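Local coordinates for nitrogen regulatory PII-like protein (Bacillus subtilis subsp. subtilis, PDB 4R25) that is required for full induction of the nrgAB operon when ammonium is limiting, acting as a PII-family regulator that associates with its membrane partner NrgA, at residues G23-T28 with D73-T78. Numbering follows the deposited sequence.
Sequences GKIGVT and DQVTET
Ile25, in the last turn of helix 15-25, comes within 7.5 Å, CA to CA, of Gln74 on helix 72-83, and no hydrogen bond links the two segments. These are the two helices of the ferredoxin-like PII fold, packed on one antiparallel sheet. At Gly26 the first helix closes in a Schellman motif; its positive phi of 125° would press a side chain against the carbonyl O of Ile25. Ile25 carries the contact. With CG1 set between its own backbone N and carbonyl carbon (chi1 84°), the extended branch sends CD1 to the backbone of the second helix, 3.6 Å from Gln74 O and 3.9 Å from Val75 CA. CD1 also meets Val75 CG2 at 4.2 Å, and Val75 also packs on Leu22 and Ile65. Gln74, extended beyond CG, runs past Ile25 in the opposite direction and lays OE1 3.6 Å from Ile25 CB. Thr78 OG1 lies 3.9 Å from Ile25 CD1, and the Thr78 side chain also touches Glu21. A valine in place of Thr78 would probably cost Gln74 O its hydroxyl donor, leaving the bond from the backbone N. As it stands, that oxygen accepts from Thr78 N and, nearly in line with its C=O bond (167°), from Thr78 OG1.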
ATOM      1  N   GLY A  23       2.896  20.690   4.544  1.00 38.69           N
ATOM      2  CA  GLY A  23       4.128  21.246   5.080  1.00 50.24           C
ATOM      3  C   GLY A  23       3.898  22.165   6.276  1.00 53.67           C
ATOM      4  O   GLY A  23       4.613  22.082   7.275  1.00 51.83           O
ATOM      5  N   LYS A  24       2.881  23.022   6.195  1.00 44.64           N
ATOM      6  CA  LYS A  24       2.674  24.032   7.233  1.00 44.43           C
ATOM      7  C   LYS A  24       2.206  23.459   8.550  1.00 44.54           C
ATOM      8  O   LYS A  24       2.505  24.021   9.601  1.00 51.86           O
ATOM      9  CB  LYS A  24       1.737  25.141   6.752  1.00 50.31           C
ATOM     10  CG  LYS A  24       2.433  26.109   5.811  1.00 56.98           C
ATOM     11  CD  LYS A  24       1.458  26.920   4.968  1.00 48.83           C
ATOM     12  CE  LYS A  24       2.235  27.676   3.884  1.00 60.26           C
ATOM     13  NZ  LYS A  24       1.380  28.382   2.891  1.00 60.89           N
ATOM     14  N   ILE A  25       1.486  22.342   8.501  1.00 46.19           N
ATOM     15  CA  ILE A  25       0.959  21.738   9.727  1.00 48.84           C
ATOM     16  C   ILE A  25       1.936  20.744  10.367  1.00 45.88           C
ATOM     17  O   ILE A  25       1.644  20.164  11.411  1.00 52.18           O
ATOM     18  CB  ILE A  25      -0.396  21.049   9.490  1.00 59.81           C
ATOM     19  CG1 ILE A  25      -0.200  19.625   8.952  1.00 59.43           C
ATOM     20  CG2 ILE A  25      -1.234  21.875   8.529  1.00 50.15           C
ATOM     21  CD1 ILE A  25      -1.474  18.944   8.505  1.00 44.37           C
ATOM     22  N   GLY A  26       3.094  20.545   9.746  1.00 44.36           N
ATOM     23  CA  GLY A  26       4.122  19.717  10.355  1.00 47.24           C
ATOM     24  C   GLY A  26       4.675  18.540   9.564  1.00 64.44           C
ATOM     25  O   GLY A  26       5.685  17.965   9.967  1.00 50.66           O
ATOM     26  N   VAL A  27       4.036  18.167   8.455  1.00 43.93           N
ATOM     27  CA  VAL A  27       4.530  17.044   7.661  1.00 32.21           C
ATOM     28  C   VAL A  27       5.853  17.377   6.978  1.00 51.30           C
ATOM     29  O   VAL A  27       5.962  18.394   6.289  1.00 49.82           O
ATOM     30  CB  VAL A  27       3.533  16.596   6.587  1.00 45.23           C
ATOM     31  CG1 VAL A  27       4.110  15.430   5.809  1.00 44.20           C
ATOM     32  CG2 VAL A  27       2.198  16.226   7.218  1.00 37.17           C
ATOM     33  N   THR A  28       6.850  16.514   7.162  1.00 38.36           N
ATOM     34  CA  THR A  28       8.173  16.741   6.580  1.00 41.08           C
ATOM     35  C   THR A  28       8.548  15.758   5.465  1.00 38.84           C
ATOM     36  O   THR A  28       9.558  15.938   4.791  1.00 45.24           O
ATOM     37  CB  THR A  28       9.271  16.732   7.654  1.00 43.01           C
ATOM     38  OG1 THR A  28       9.435  15.404   8.164  1.00 50.49           O
ATOM     39  CG2 THR A  28       8.898  17.659   8.799  1.00 47.09           C
ATOM     40  N   ASP A  73      -6.180  13.942  12.220  1.00 61.92           N
ATOM     41  CA  ASP A  73      -7.359  14.727  11.867  1.00 52.23           C
ATOM     42  C   ASP A  73      -7.016  16.091  11.257  1.00 59.19           C
ATOM     43  O   ASP A  73      -7.796  16.652  10.480  1.00 57.08           O
ATOM     44  CB  ASP A  73      -8.293  14.855  13.073  1.00 73.65           C
ATOM     45  CG  ASP A  73      -8.843  13.513  13.528  1.00 95.38           C
ATOM     46  OD1 ASP A  73      -8.750  12.532  12.763  1.00 82.44           O
ATOM     47  OD2 ASP A  73      -9.386  13.445  14.652  1.00 96.42           O
ATOM     48  N   GLN A  74      -5.843  16.616  11.601  1.00 49.34           N
ATOM     49  CA  GLN A  74      -5.353  17.838  10.979  1.00 36.81           C
ATOM     50  C   GLN A  74      -4.848  17.524   9.566  1.00 56.12           C
ATOM     51  O   GLN A  74      -4.976  18.349   8.667  1.00 53.38           O
ATOM     52  CB  GLN A  74      -4.250  18.479  11.835  1.00 58.84           C
ATOM     53  CG  GLN A  74      -4.124  19.998  11.688  1.00 68.71           C
ATOM     54  CD  GLN A  74      -3.102  20.625  12.642  1.00 75.83           C
ATOM     55  OE1 GLN A  74      -2.526  21.678  12.352  1.00 60.80           O
ATOM     56  NE2 GLN A  74      -2.880  19.978  13.780  1.00 59.47           N
ATOM     57  N   VAL A  75      -4.303  16.321   9.362  1.00 63.59           N
ATOM     58  CA  VAL A  75      -3.892  15.890   8.019  1.00 40.27           C
ATOM     59  C   VAL A  75      -5.084  15.669   7.106  1.00 45.09           C
ATOM     60  O   VAL A  75      -5.098  16.124   5.961  1.00 58.17           O
ATOM     61  CB  VAL A  75      -3.087  14.570   8.016  1.00 50.40           C
ATOM     62  CG1 VAL A  75      -2.814  14.144   6.575  1.00 33.11           C
ATOM     63  CG2 VAL A  75      -1.788  14.716   8.786  1.00 41.39           C
ATOM     64  N   THR A  76      -6.085  14.953   7.604  1.00 48.70           N
ATOM     65  CA  THR A  76      -7.230  14.622   6.770  1.00 60.97           C
ATOM     66  C   THR A  76      -8.081  15.848   6.471  1.00 52.29           C
ATOM     67  O   THR A  76      -8.585  15.995   5.360  1.00 54.49           O
ATOM     68  CB  THR A  76      -8.092  13.515   7.390  1.00 53.35           C
ATOM     69  OG1 THR A  76      -8.764  14.020   8.546  1.00 67.45           O
ATOM     70  CG2 THR A  76      -7.224  12.337   7.784  1.00 46.20           C
ATOM     71  N   GLU A  77      -8.227  16.736   7.452  1.00 56.82           N
ATOM     72  CA  GLU A  77      -9.041  17.935   7.257  1.00 62.95           C
ATOM     73  C   GLU A  77      -8.421  18.852   6.215  1.00 58.96           C
ATOM     74  O   GLU A  77      -9.119  19.419   5.370  1.00 62.68           O
ATOM     75  CB  GLU A  77      -9.231  18.692   8.569  1.00 52.95           C
ATOM     76  CG  GLU A  77     -10.078  19.948   8.426  1.00 78.10           C
ATOM     77  CD  GLU A  77     -11.533  19.642   8.104  1.00 97.09           C
ATOM     78  OE1 GLU A  77     -11.982  18.501   8.349  1.00101.25           O
ATOM     79  OE2 GLU A  77     -12.234  20.548   7.605  1.00118.28           O
ATOM     80  N   THR A  78      -7.101  18.985   6.281  1.00 43.67           N
ATOM     81  CA  THR A  78      -6.368  19.803   5.332  1.00 42.61           C
ATOM     82  C   THR A  78      -6.469  19.210   3.940  1.00 48.40           C
ATOM     83  O   THR A  78      -6.617  19.929   2.960  1.00 62.53           O
ATOM     84  CB  THR A  78      -4.892  19.893   5.725  1.00 43.32           C
ATOM     85  OG1 THR A  78      -4.796  20.326   7.083  1.00 55.24           O
ATOM     86  CG2 THR A  78      -4.142  20.873   4.826  1.00 42.96           C
TER